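PDB 5NXK: serine-rich secreted cell wall anchored (LPXTG-motif ) protein from Lactobacillus reuteri ATCC 53608, which probably acts as a surface adhesin, a beta-solenoid protein secreted and anchored to the bacterial cell wall that takes part in contacts between gut microbe and host. Local coordinates for residues Glu3-Glu8 against Lys23-Ile28; Glu9-Leu14 against Asn32-Asn37; Ile43-Asp48 against Leu74-Ala79. All blocks are in the same frame, centred on the assembly; numbering follows the deposited sequence.

Contact 1: residues Glu3-Glu8 against Lys23-Ile28; sequences EVSNEE and KLKNNI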
ATOM      1  N   GLU A   3     -17.817 -20.688  -4.457  1.00 48.66           N
ATOM      2  CA  GLU A   3     -16.509 -21.256  -4.767  1.00 41.58           C
ATOM      3  C   GLU A   3     -16.069 -21.033  -6.223  1.00 43.63           C
ATOM      4  O   GLU A   3     -16.869 -21.196  -7.147  1.00 42.19           O
ATOM      5  CB  GLU A   3     -16.541 -22.738  -4.415  1.00 46.20           C
ATOM      6  CG  GLU A   3     -17.053 -22.953  -2.985  1.00 56.70           C
ATOM      7  CD  GLU A   3     -16.949 -24.390  -2.495  1.00 67.26           C
ATOM      8  OE1 GLU A   3     -16.678 -25.296  -3.314  1.00 68.54           O
ATOM      9  OE2 GLU A   3     -17.156 -24.611  -1.279  1.00 71.15           O
ATOM     10  N   VAL A   4     -14.813 -20.641  -6.435  1.00 37.61           N
ATOM     11  CA  VAL A   4     -14.337 -20.344  -7.791  1.00 31.08           C
ATOM     12  C   VAL A   4     -13.013 -21.053  -8.073  1.00 37.91           C
ATOM     13  O   VAL A   4     -12.167 -21.196  -7.180  1.00 38.01           O
ATOM     14  CB  VAL A   4     -14.173 -18.805  -8.042  1.00 34.24           C
ATOM     15  CG1 VAL A   4     -15.514 -18.059  -7.941  1.00 34.75           C
ATOM     16  CG2 VAL A   4     -13.131 -18.199  -7.107  1.00 31.06           C
ATOM     17  N   SER A   5     -12.827 -21.483  -9.321  1.00 31.58           N
ATOM     18  CA  SER A   5     -11.652 -22.263  -9.672  1.00 34.40           C
ATOM     19  C   SER A   5     -10.892 -21.737 -10.885  1.00 38.61           C
ATOM     20  O   SER A   5      -9.861 -22.306 -11.262  1.00 39.37           O
ATOM     21  CB  SER A   5     -12.058 -23.715  -9.937  1.00 41.30           C
ATOM     22  OG  SER A   5     -12.545 -24.317  -8.752  1.00 51.26           O
ATOM     23  N   ASN A   6     -11.384 -20.664 -11.499  1.00 34.93           N
ATOM     24  CA  ASN A   6     -10.689 -20.111 -12.660  1.00 36.99           C
ATOM     25  C   ASN A   6     -11.078 -18.668 -12.934  1.00 31.52           C
ATOM     26  O   ASN A   6     -11.902 -18.101 -12.223  1.00 30.25           O
ATOM     27  CB  ASN A   6     -10.949 -20.976 -13.900  1.00 38.86           C
ATOM     28  CG  ASN A   6     -12.421 -21.058 -14.255  1.00 37.99           C
ATOM     29  OD1 ASN A   6     -13.138 -20.054 -14.240  1.00 37.96           O
ATOM     30  ND2 ASN A   6     -12.886 -22.264 -14.559  1.00 38.97           N
ATOM     31  N   GLU A   7     -10.477 -18.087 -13.971  1.00 33.74           N
ATOM     32  CA  GLU A   7     -10.661 -16.672 -14.263  1.00 32.23           C
ATOM     33  C   GLU A   7     -12.124 -16.315 -14.492  1.00 36.47           C
ATOM     34  O   GLU A   7     -12.621 -15.350 -13.921  1.00 30.57           O
ATOM     35  CB  GLU A   7      -9.816 -16.261 -15.473  1.00 32.21           C
ATOM     36  CG  GLU A   7     -10.068 -14.829 -15.933  1.00 37.44           C
ATOM     37  CD  GLU A   7      -8.972 -14.296 -16.853  1.00 49.93           C
ATOM     38  OE1 GLU A   7      -8.190 -15.104 -17.407  1.00 52.77           O
ATOM     39  OE2 GLU A   7      -8.873 -13.058 -16.994  1.00 51.13           O
ATOM     40  N   GLU A   8     -12.818 -17.091 -15.319  1.00 35.83           N
ATOM     41  CA  GLU A   8     -14.210 -16.783 -15.644  1.00 38.18           C
ATOM     42  C   GLU A   8     -15.116 -16.883 -14.416  1.00 40.83           C
ATOM     43  O   GLU A   8     -16.005 -16.046 -14.228  1.00 40.65           O
ATOM     44  CB  GLU A   8     -14.727 -17.712 -16.748  1.00 46.10           C
ATOM     45  CG  GLU A   8     -14.202 -17.390 -18.141  1.00 57.43           C
ATOM     46  CD  GLU A   8     -14.349 -15.920 -18.516  1.00 70.43           C
ATOM     47  OE1 GLU A   8     -15.476 -15.382 -18.432  1.00 72.57           O
ATOM     48  OE2 GLU A   8     -13.331 -15.299 -18.902  1.00 75.22           O
ATOM     49  N   LYS A  23     -14.526 -18.215  -2.263  1.00 33.13           N
ATOM     50  CA  LYS A  23     -13.471 -19.135  -1.842  1.00 36.31           C
ATOM     51  C   LYS A  23     -12.719 -19.661  -3.051  1.00 40.48           C
ATOM     52  O   LYS A  23     -13.334 -20.169  -3.987  1.00 33.92           O
ATOM     53  CB  LYS A  23     -14.028 -20.329  -1.061  1.00 42.40           C
ATOM     54  CG  LYS A  23     -14.568 -20.022   0.318  1.00 56.90           C
ATOM     55  CD  LYS A  23     -14.753 -21.315   1.106  1.00 63.41           C
ATOM     56  CE  LYS A  23     -13.470 -22.134   1.100  1.00 68.04           C
ATOM     57  NZ  LYS A  23     -13.530 -23.312   2.016  1.00 74.34           N
ATOM     58  N   LEU A  24     -11.394 -19.553  -3.027  1.00 41.42           N
ATOM     59  CA  LEU A  24     -10.574 -20.113  -4.096  1.00 39.32           C
ATOM     60  C   LEU A  24     -10.456 -21.616  -3.886  1.00 40.98           C
ATOM     61  O   LEU A  24     -10.131 -22.066  -2.789  1.00 38.34           O
ATOM     62  CB  LEU A  24      -9.182 -19.466  -4.125  1.00 39.61           C
ATOM     63  CG  LEU A  24      -9.138 -17.934  -4.171  1.00 43.24           C
ATOM     64  CD1 LEU A  24      -7.700 -17.396  -4.222  1.00 38.91           C
ATOM     65  CD2 LEU A  24      -9.947 -17.423  -5.362  1.00 35.27           C
ATOM     66  N   LYS A  25     -10.745 -22.389  -4.928  1.00 41.87           N
ATOM     67  CA  LYS A  25     -10.613 -23.845  -4.862  1.00 47.82           C
ATOM     68  C   LYS A  25      -9.367 -24.282  -5.622  1.00 49.03           C
ATOM     69  O   LYS A  25      -9.016 -25.457  -5.642  1.00 42.71           O
ATOM     70  CB  LYS A  25     -11.848 -24.538  -5.449  1.00 49.86           C
ATOM     71  CG  LYS A  25     -13.149 -24.203  -4.733  1.00 55.40           C
ATOM     72  CD  LYS A  25     -13.055 -24.448  -3.238  1.00 61.25           C
ATOM     73  CE  LYS A  25     -13.060 -25.922  -2.899  1.00 64.34           C
ATOM     74  NZ  LYS A  25     -12.799 -26.114  -1.443  1.00 66.99           N
ATOM     75  N   ASN A  26      -8.706 -23.315  -6.249  1.00 45.78           N
ATOM     76  CA  ASN A  26      -7.545 -23.579  -7.086  1.00 44.38           C
ATOM     77  C   ASN A  26      -6.769 -22.283  -7.319  1.00 37.28           C
ATOM     78  O   ASN A  26      -7.297 -21.183  -7.109  1.00 33.61           O
ATOM     79  CB  ASN A  26      -7.997 -24.187  -8.428  1.00 50.39           C
ATOM     80  CG  ASN A  26      -6.847 -24.803  -9.225  1.00 61.16           C
ATOM     81  OD1 ASN A  26      -5.711 -24.882  -8.752  1.00 60.58           O
ATOM     82  ND2 ASN A  26      -7.149 -25.259 -10.439  1.00 61.29           N
ATOM     83  N   ASN A  27      -5.519 -22.403  -7.744  1.00 37.84           N
ATOM     84  CA  ASN A  27      -4.779 -21.225  -8.172  1.00 43.08           C
ATOM     85  C   ASN A  27      -5.412 -20.656  -9.424  1.00 44.10           C
ATOM     86  O   ASN A  27      -5.824 -21.400 -10.307  1.00 46.96           O
ATOM     87  CB  ASN A  27      -3.311 -21.553  -8.434  1.00 38.42           C
ATOM     88  CG  ASN A  27      -2.645 -22.208  -7.258  1.00 36.98           C
ATOM     89  OD1 ASN A  27      -2.811 -21.779  -6.120  1.00 41.73           O
ATOM     90  ND2 ASN A  27      -1.880 -23.261  -7.522  1.00 41.87           N
ATOM     91  N   ILE A  28      -5.459 -19.336  -9.519  1.00 34.49           N
ATOM     92  CA  ILE A  28      -6.114 -18.709 -10.649  1.00 30.28           C
ATOM     93  C   ILE A  28      -5.163 -17.788 -11.394  1.00 37.05           C
ATOM     94  O   ILE A  28      -4.479 -16.954 -10.785  1.00 35.59           O
ATOM     95  CB  ILE A  28      -7.344 -17.910 -10.190  1.00 38.05           C
ATOM     96  CG1 ILE A  28      -8.347 -18.865  -9.523  1.00 39.10           C
ATOM     97  CG2 ILE A  28      -7.966 -17.173 -11.367  1.00 37.98           C
ATOM     98  CD1 ILE A  28      -9.683 -18.260  -9.222  1.00 34.71           C
TER
HETATM   99  O   HOH W   1      -7.540 -22.165 -13.085  1.00 53.01           O

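Contact 2: residues Glu9-Leu14 against Asn32-Asn37; sequences ELKAAL and NAITIN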
ATOM      1  N   GLU A   9     -14.889 -17.886 -13.568  1.00 34.16           N
ATOM      2  CA  GLU A   9     -15.702 -18.004 -12.354  1.00 37.14           C
ATOM      3  C   GLU A   9     -15.395 -16.869 -11.367  1.00 36.44           C
ATOM      4  O   GLU A   9     -16.306 -16.314 -10.734  1.00 34.67           O
ATOM      5  CB  GLU A   9     -15.479 -19.366 -11.685  1.00 38.13           C
ATOM      6  CG  GLU A   9     -16.024 -20.554 -12.489  1.00 43.90           C
ATOM      7  CD  GLU A   9     -15.637 -21.923 -11.921  1.00 45.27           C
ATOM      8  OE1 GLU A   9     -14.892 -21.995 -10.924  1.00 41.50           O
ATOM      9  OE2 GLU A   9     -16.097 -22.943 -12.483  1.00 55.64           O
ATOM     10  N   LEU A  10     -14.120 -16.507 -11.244  1.00 34.87           N
ATOM     11  CA  LEU A  10     -13.763 -15.412 -10.341  1.00 34.55           C
ATOM     12  C   LEU A  10     -14.380 -14.104 -10.834  1.00 36.41           C
ATOM     13  O   LEU A  10     -14.924 -13.322 -10.052  1.00 38.46           O
ATOM     14  CB  LEU A  10     -12.247 -15.267 -10.213  1.00 37.21           C
ATOM     15  CG  LEU A  10     -11.785 -14.181  -9.233  1.00 36.42           C
ATOM     16  CD1 LEU A  10     -12.353 -14.438  -7.828  1.00 32.49           C
ATOM     17  CD2 LEU A  10     -10.262 -14.106  -9.195  1.00 38.33           C
ATOM     18  N   LYS A  11     -14.267 -13.870 -12.136  1.00 33.54           N
ATOM     19  CA  LYS A  11     -14.829 -12.692 -12.771  1.00 34.55           C
ATOM     20  C   LYS A  11     -16.328 -12.627 -12.545  1.00 38.81           C
ATOM     21  O   LYS A  11     -16.864 -11.576 -12.174  1.00 39.65           O
ATOM     22  CB  LYS A  11     -14.519 -12.684 -14.267  1.00 33.26           C
ATOM     23  CG  LYS A  11     -15.181 -11.535 -15.010  1.00 33.55           C
ATOM     24  CD  LYS A  11     -14.846 -11.546 -16.497  1.00 40.81           C
ATOM     25  CE  LYS A  11     -15.629 -10.465 -17.235  1.00 46.35           C
ATOM     26  NZ  LYS A  11     -15.405 -10.503 -18.706  1.00 52.61           N
ATOM     27  N   ALA A  12     -17.002 -13.751 -12.765  1.00 37.52           N
ATOM     28  CA  ALA A  12     -18.449 -13.793 -12.595  1.00 41.76           C
ATOM     29  C   ALA A  12     -18.832 -13.479 -11.148  1.00 38.31           C
ATOM     30  O   ALA A  12     -19.729 -12.679 -10.907  1.00 41.20           O
ATOM     31  CB  ALA A  12     -19.000 -15.163 -13.017  1.00 43.12           C
ATOM     32  N   ALA A  13     -18.114 -14.059 -10.192  1.00 35.11           N
ATOM     33  CA  ALA A  13     -18.430 -13.840  -8.782  1.00 41.02           C
ATOM     34  C   ALA A  13     -18.189 -12.383  -8.365  1.00 47.55           C
ATOM     35  O   ALA A  13     -18.997 -11.786  -7.645  1.00 45.33           O
ATOM     36  CB  ALA A  13     -17.611 -14.769  -7.915  1.00 35.61           C
ATOM     37  N   LEU A  14     -17.075 -11.816  -8.816  1.00 47.49           N
ATOM     38  CA  LEU A  14     -16.733 -10.439  -8.472  1.00 42.94           C
ATOM     39  C   LEU A  14     -17.674  -9.434  -9.138  1.00 41.22           C
ATOM     40  O   LEU A  14     -17.933  -8.364  -8.589  1.00 41.97           O
ATOM     41  CB  LEU A  14     -15.288 -10.130  -8.861  1.00 42.09           C
ATOM     42  CG  LEU A  14     -14.207 -10.811  -8.016  1.00 38.10           C
ATOM     43  CD1 LEU A  14     -12.829 -10.529  -8.602  1.00 39.41           C
ATOM     44  CD2 LEU A  14     -14.283 -10.383  -6.567  1.00 36.88           C
ATOM     45  N   ASN A  32      -6.943 -11.233 -18.050  1.00 39.91           N
ATOM     46  CA  ASN A  32      -7.594  -9.939 -18.167  1.00 43.54           C
ATOM     47  C   ASN A  32      -7.792  -9.307 -16.793  1.00 40.82           C
ATOM     48  O   ASN A  32      -7.835 -10.013 -15.787  1.00 46.44           O
ATOM     49  CB  ASN A  32      -8.943 -10.114 -18.857  1.00 47.31           C
ATOM     50  CG  ASN A  32      -8.806 -10.691 -20.244  1.00 57.17           C
ATOM     51  OD1 ASN A  32      -8.374 -10.011 -21.172  1.00 61.57           O
ATOM     52  ND2 ASN A  32      -9.125 -11.976 -20.382  1.00 59.30           N
ATOM     53  N   ALA A  33      -7.909  -7.983 -16.748  1.00 35.83           N
ATOM     54  CA  ALA A  33      -8.301  -7.306 -15.517  1.00 38.58           C
ATOM     55  C   ALA A  33      -9.791  -7.533 -15.287  1.00 40.35           C
ATOM     56  O   ALA A  33     -10.559  -7.616 -16.239  1.00 42.14           O
ATOM     57  CB  ALA A  33      -7.990  -5.809 -15.583  1.00 33.21           C
ATOM     58  N   ILE A  34     -10.193  -7.630 -14.026  1.00 33.62           N
ATOM     59  CA  ILE A  34     -11.605  -7.743 -13.673  1.00 33.82           C
ATOM     60  C   ILE A  34     -12.083  -6.424 -13.073  1.00 33.97           C
ATOM     61  O   ILE A  34     -11.525  -5.970 -12.081  1.00 32.75           O
ATOM     62  CB  ILE A  34     -11.844  -8.873 -12.656  1.00 29.84           C
ATOM     63  CG1 ILE A  34     -11.538 -10.238 -13.271  1.00 34.30           C
ATOM     64  CG2 ILE A  34     -13.273  -8.842 -12.152  1.00 29.67           C
ATOM     65  CD1 ILE A  34     -11.535 -11.362 -12.248  1.00 29.64           C
ATOM     66  N   THR A  35     -13.116  -5.813 -13.648  1.00 33.94           N
ATOM     67  CA  THR A  35     -13.613  -4.545 -13.117  1.00 32.71           C
ATOM     68  C   THR A  35     -14.836  -4.729 -12.225  1.00 31.77           C
ATOM     69  O   THR A  35     -15.774  -5.431 -12.578  1.00 29.57           O
ATOM     70  CB  THR A  35     -13.974  -3.547 -14.242  1.00 35.35           C
ATOM     71  OG1 THR A  35     -12.791  -3.176 -14.963  1.00 34.69           O
ATOM     72  CG2 THR A  35     -14.604  -2.287 -13.659  1.00 36.69           C
ATOM     73  N   ILE A  36     -14.797  -4.083 -11.065  1.00 32.59           N
ATOM     74  CA  ILE A  36     -15.914  -4.009 -10.145  1.00 31.74           C
ATOM     75  C   ILE A  36     -16.407  -2.567 -10.119  1.00 31.93           C
ATOM     76  O   ILE A  36     -15.710  -1.669  -9.642  1.00 33.32           O
ATOM     77  CB  ILE A  36     -15.520  -4.427  -8.722  1.00 35.33           C
ATOM     78  CG1 ILE A  36     -14.786  -5.773  -8.729  1.00 37.82           C
ATOM     79  CG2 ILE A  36     -16.747  -4.416  -7.805  1.00 34.48           C
ATOM     80  CD1 ILE A  36     -14.335  -6.230  -7.348  1.00 37.21           C
ATOM     81  N   ASN A  37     -17.612  -2.344 -10.629  1.00 32.48           N
ATOM     82  CA  ASN A  37     -18.148  -0.991 -10.720  1.00 30.18           C
ATOM     83  C   ASN A  37     -19.658  -0.970 -10.550  1.00 31.63           C
ATOM     84  O   ASN A  37     -20.353  -0.152 -11.157  1.00 34.78           O
ATOM     85  CB  ASN A  37     -17.757  -0.338 -12.048  1.00 33.83           C
ATOM     86  CG  ASN A  37     -18.291  -1.091 -13.259  1.00 39.23           C
ATOM     87  OD1 ASN A  37     -18.973  -2.107 -13.128  1.00 37.52           O
ATOM     88  ND2 ASN A  37     -18.009  -0.566 -14.444  1.00 43.40           N
TER

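Contact 3: residues Ile43-Asp48 against Leu74-Ala79; sequences ITIIGD and LTIENA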
ATOM      1  N   ILE A  43     -16.862  -7.435  -0.104  1.00 32.77           N
ATOM      2  CA  ILE A  43     -16.352  -8.657  -0.720  1.00 31.50           C
ATOM      3  C   ILE A  43     -15.186  -9.246   0.052  1.00 39.55           C
ATOM      4  O   ILE A  43     -14.229  -8.539   0.387  1.00 34.25           O
ATOM      5  CB  ILE A  43     -15.878  -8.409  -2.171  1.00 31.71           C
ATOM      6  CG1 ILE A  43     -17.020  -7.861  -3.036  1.00 30.92           C
ATOM      7  CG2 ILE A  43     -15.290  -9.679  -2.771  1.00 35.05           C
ATOM      8  CD1 ILE A  43     -16.558  -7.341  -4.401  1.00 32.06           C
ATOM      9  N   THR A  44     -15.274 -10.540   0.335  1.00 38.27           N
ATOM     10  CA  THR A  44     -14.184 -11.259   0.971  1.00 39.19           C
ATOM     11  C   THR A  44     -13.741 -12.427   0.116  1.00 39.63           C
ATOM     12  O   THR A  44     -14.542 -13.305  -0.213  1.00 38.31           O
ATOM     13  CB  THR A  44     -14.590 -11.779   2.357  1.00 42.15           C
ATOM     14  OG1 THR A  44     -14.986 -10.673   3.175  1.00 43.09           O
ATOM     15  CG2 THR A  44     -13.425 -12.516   3.014  1.00 40.14           C
ATOM     16  N   ILE A  45     -12.468 -12.433  -0.251  1.00 30.47           N
ATOM     17  CA  ILE A  45     -11.903 -13.569  -0.949  1.00 26.38           C
ATOM     18  C   ILE A  45     -11.131 -14.430   0.020  1.00 34.02           C
ATOM     19  O   ILE A  45     -10.123 -13.994   0.583  1.00 34.59           O
ATOM     20  CB  ILE A  45     -10.955 -13.152  -2.086  1.00 29.13           C
ATOM     21  CG1 ILE A  45     -11.685 -12.292  -3.114  1.00 28.18           C
ATOM     22  CG2 ILE A  45     -10.340 -14.395  -2.738  1.00 32.37           C
ATOM     23  CD1 ILE A  45     -10.820 -11.928  -4.316  1.00 35.18           C
ATOM     24  N   ILE A  46     -11.614 -15.648   0.226  1.00 33.43           N
ATOM     25  CA  ILE A  46     -10.928 -16.616   1.074  1.00 38.84           C
ATOM     26  C   ILE A  46      -9.960 -17.432   0.221  1.00 39.05           C
ATOM     27  O   ILE A  46     -10.381 -18.220  -0.631  1.00 34.33           O
ATOM     28  CB  ILE A  46     -11.914 -17.555   1.788  1.00 38.61           C
ATOM     29  CG1 ILE A  46     -12.838 -16.752   2.705  1.00 40.32           C
ATOM     30  CG2 ILE A  46     -11.162 -18.604   2.576  1.00 33.80           C
ATOM     31  CD1 ILE A  46     -13.977 -17.569   3.296  1.00 45.36           C
ATOM     32  N   GLY A  47      -8.664 -17.227   0.431  1.00 34.21           N
ATOM     33  CA  GLY A  47      -7.678 -17.781  -0.475  1.00 30.64           C
ATOM     34  C   GLY A  47      -7.400 -19.260  -0.319  1.00 32.91           C
ATOM     35  O   GLY A  47      -7.052 -19.937  -1.295  1.00 36.10           O
ATOM     36  N   ASP A  48      -7.568 -19.759   0.900  1.00 32.28           N
ATOM     37  CA  ASP A  48      -7.191 -21.125   1.260  1.00 40.51           C
ATOM     38  C   ASP A  48      -5.789 -21.523   0.753  1.00 40.35           C
ATOM     39  O   ASP A  48      -5.570 -22.655   0.307  1.00 36.94           O
ATOM     40  CB  ASP A  48      -8.237 -22.123   0.753  1.00 53.04           C
ATOM     41  CG  ASP A  48      -8.197 -23.440   1.519  1.00 70.41           C
ATOM     42  OD1 ASP A  48      -7.943 -23.407   2.745  1.00 74.85           O
ATOM     43  OD2 ASP A  48      -8.417 -24.503   0.897  1.00 74.61           O
ATOM     44  N   LEU A  74     -13.058  -4.481  -0.023  1.00 27.43           N
ATOM     45  CA  LEU A  74     -12.531  -5.735  -0.579  1.00 25.45           C
ATOM     46  C   LEU A  74     -11.528  -6.337   0.382  1.00 32.13           C
ATOM     47  O   LEU A  74     -10.542  -5.692   0.716  1.00 29.17           O
ATOM     48  CB  LEU A  74     -11.871  -5.499  -1.940  1.00 28.90           C
ATOM     49  CG  LEU A  74     -11.126  -6.689  -2.563  1.00 30.58           C
ATOM     50  CD1 LEU A  74     -12.068  -7.861  -2.851  1.00 29.47           C
ATOM     51  CD2 LEU A  74     -10.417  -6.256  -3.833  1.00 31.76           C
ATOM     52  N   THR A  75     -11.784  -7.552   0.848  1.00 31.21           N
ATOM     53  CA  THR A  75     -10.849  -8.263   1.714  1.00 29.81           C
ATOM     54  C   THR A  75     -10.300  -9.511   1.013  1.00 33.89           C
ATOM     55  O   THR A  75     -11.062 -10.273   0.427  1.00 30.67           O
ATOM     56  CB  THR A  75     -11.544  -8.640   3.043  1.00 31.90           C
ATOM     57  OG1 THR A  75     -11.910  -7.439   3.735  1.00 35.74           O
ATOM     58  CG2 THR A  75     -10.641  -9.435   3.935  1.00 29.19           C
ATOM     59  N   ILE A  76      -8.982  -9.697   1.041  1.00 28.96           N
ATOM     60  CA  ILE A  76      -8.363 -10.925   0.559  1.00 23.95           C
ATOM     61  C   ILE A  76      -7.592 -11.573   1.706  1.00 29.14           C
ATOM     62  O   ILE A  76      -6.786 -10.904   2.367  1.00 31.06           O
ATOM     63  CB  ILE A  76      -7.423 -10.666  -0.631  1.00 27.18           C
ATOM     64  CG1 ILE A  76      -8.183  -9.953  -1.760  1.00 29.26           C
ATOM     65  CG2 ILE A  76      -6.816 -11.972  -1.117  1.00 28.07           C
ATOM     66  CD1 ILE A  76      -7.354  -9.681  -3.007  1.00 34.63           C
ATOM     67  N   GLU A  77      -7.877 -12.842   1.989  1.00 28.59           N
ATOM     68  CA  GLU A  77      -7.247 -13.545   3.111  1.00 32.53           C
ATOM     69  C   GLU A  77      -6.507 -14.772   2.629  1.00 32.72           C
ATOM     70  O   GLU A  77      -6.991 -15.473   1.733  1.00 36.22           O
ATOM     71  CB  GLU A  77      -8.270 -13.997   4.140  1.00 36.04           C
ATOM     72  CG  GLU A  77      -9.345 -13.012   4.491  1.00 49.43           C
ATOM     73  CD  GLU A  77     -10.236 -13.533   5.619  1.00 57.69           C
ATOM     74  OE1 GLU A  77     -10.963 -12.729   6.244  1.00 56.55           O
ATOM     75  OE2 GLU A  77     -10.215 -14.761   5.862  1.00 62.00           O
ATOM     76  N   ASN A  78      -5.339 -15.021   3.216  1.00 26.23           N
ATOM     77  CA  ASN A  78      -4.633 -16.294   3.079  1.00 25.40           C
ATOM     78  C   ASN A  78      -4.410 -16.646   1.620  1.00 30.73           C
ATOM     79  O   ASN A  78      -4.844 -17.686   1.135  1.00 32.84           O
ATOM     80  CB  ASN A  78      -5.402 -17.397   3.795  1.00 29.76           C
ATOM     81  CG  ASN A  78      -4.599 -18.688   3.908  1.00 42.80           C
ATOM     82  OD1 ASN A  78      -3.366 -18.685   3.783  1.00 41.44           O
ATOM     83  ND2 ASN A  78      -5.290 -19.792   4.151  1.00 41.23           N
ATOM     84  N   ALA A  79      -3.751 -15.739   0.914  1.00 30.94           N
ATOM     85  CA  ALA A  79      -3.501 -15.936  -0.498  1.00 32.96           C
ATOM     86  C   ALA A  79      -2.167 -15.337  -0.914  1.00 35.54           C
ATOM     87  O   ALA A  79      -1.584 -14.492  -0.218  1.00 37.25           O
ATOM     88  CB  ALA A  79      -4.637 -15.333  -1.320  1.00 28.71           C
TER
HETATM   89  O   HOH W   2     -14.390  -6.831   2.943  1.00 30.46           O
HETATM   90  O   HOH W   3      -8.200 -19.318   3.719  1.00 35.50           O

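Contact 1: residues Glu3-Glu8 against Lys23-Ile28
E3, I28 and V4 bury the most surface where the first strand of the chain, 3-4, lies parallel against strand 21-24. V4 holds the backbone register: its N donates to K23 O at 2.9 Å, nearly along the C=O axis, and its O accepts from K25 N at 164°, in the carbonyl plane. Its side chain turns to the buried face of the sheet, with CG1 anti to the carbonyl carbon (chi1 -63°), which puts CG2 in the crowded position between backbone N and carbonyl carbon, where it meets L24 CD2 at 3.7 Å and also I28 CD1. E3, on the other face, runs out extended and is crossed by K25, whose chain bends at chi2 and chi3 so that CG, CD and CE pass obliquely over E3 CB and the carboxylate. E3 CB is 3.7 Å from K25 CG, yet the charged tips stay apart, E3 OE1 being 4.4 Å from K25 NZ, beyond a salt bridge. Past the turn at 25-27, I28 packs against the backbone leading into helix 7-14: CD1 lies 3.7 Å from N6 N, and CG2 3.7 Å from E7 N. N6 is the N-cap, its OD1 taking the N-H of E9. Two nearly straight backbone bonds, the V4 and I28 packing and the aliphatic E3-K25 crossing together hold this end pairing of the solenoid's parallel sheet, with at most a loose charge attraction added.

Contact 2: residues Glu9-Leu14 against Asn32-Asn37
Apolar packing carries the whole contact between helix 9-14 and strand 34-36, whose axes run almost parallel, 8° apart, with a closest approach of 8.6 Å. I34 is the wedge. With CG1 anti to the carbonyl carbon (chi1 -66°) and chi2 at 170°, its extended arm drives CD1 against the helix backbone, 3.6 Å from K11 CA and 3.7 Å from K11 N. K11 CB rests against the same methyl at 3.8 Å, while the rest of the lysine, fully extended, leads away from the strand. L10 and L14 cross I34 at about a right angle: L10 offers CG to I34 CD1 at 4.1 Å, and L14 CD1 lies 4.0 Å from I34 CG2. One helical turn on from L10, L14 also reaches the next inward-facing strand residue, its CD2 standing 4.2 Å from I36 CD1.

Polar interactions lie within the helix or at the margins. L14 N bonds to L10 O at 2.9 Å, keeping the two leucines on one side of the helix, and L14 O, close to I36 CG1, accepts a hydrogen bond from NH1 of R41. I22 and I43 of the neighbouring sheet close around L14, and I61 touches both L14 and I36. Isoleucine methyls meeting leucine branches without polar pairing are consistent with an N-terminal cap: the helix runs along strand 34-36 and covers the apolar residues at this end, as capping helices do in many beta-helices.

Contact 3: residues Ile43-Asp48 against Leu74-Ala79
Four backbone hydrogen bonds form the first shell between parallel strands 43-46 and 74-77, whose axes approach to 4.6 Å. They run as a ladder in which T75 N to I43 O and I45 N to T75 O are the shortest, each 2.7 Å, and the second is nearly straight at 173°. E77 N to I45 O follows; the bond from G47 N to E77 O is more bent, at 140°. G47 CA sits 3.3 Å from N78 O, and a CB here would collide with N78 O and A79 CB, so the missing side chain lets the two turns close together.

On the buried face I43 and L74 cross obliquely, CG2 to CD1 at 3.7 Å, L74 having CG anti to its backbone N (chi1 173°). I45 and I76 instead lie side by side, CD1 to CG1 at 4.2 Å. T44 and T75 are likewise aligned on the opposite face, where the extended E77 crosses T44 obliquely, OE1 4.1 Å from T44 CG2.

Farther out, a water lies within hydrogen-bonding distance of I43 O and T75 OG1, and another accepts from both D48 N and N78 ND2. Strand 21-24 continues the sheet beyond I46, and strand 97-102 beyond T75. With a mixed outer face of T44, T75, I46 and E77, this is what successive coils of a parallel beta-solenoid show: in-register strands bonded edge to edge around an aliphatic interior.

The three contacts follow the N-terminal end of the solenoid inward. Contact 1 and contact 2 share helix 7-14, with centres about 12 Å apart; E7 OE2 probably accepts a hydrogen bond from N32 N at 2.9 Å, and V4 CG1 packs 3.9 Å from A13 CB. Contact 1 joins contact 3 through their common parallel sheet, where L24 N probably bonds to I46 O at 2.9 Å and L24 also packs on I45. Contact 2 meets contact 3 inside the coil, I36 CD1 lying 3.9 Å from I43 CD1 and L14 CD2 4.0 Å from I43 CG2. Helix, first strands and regular ladder thus pack their apolar side chains into the same interior.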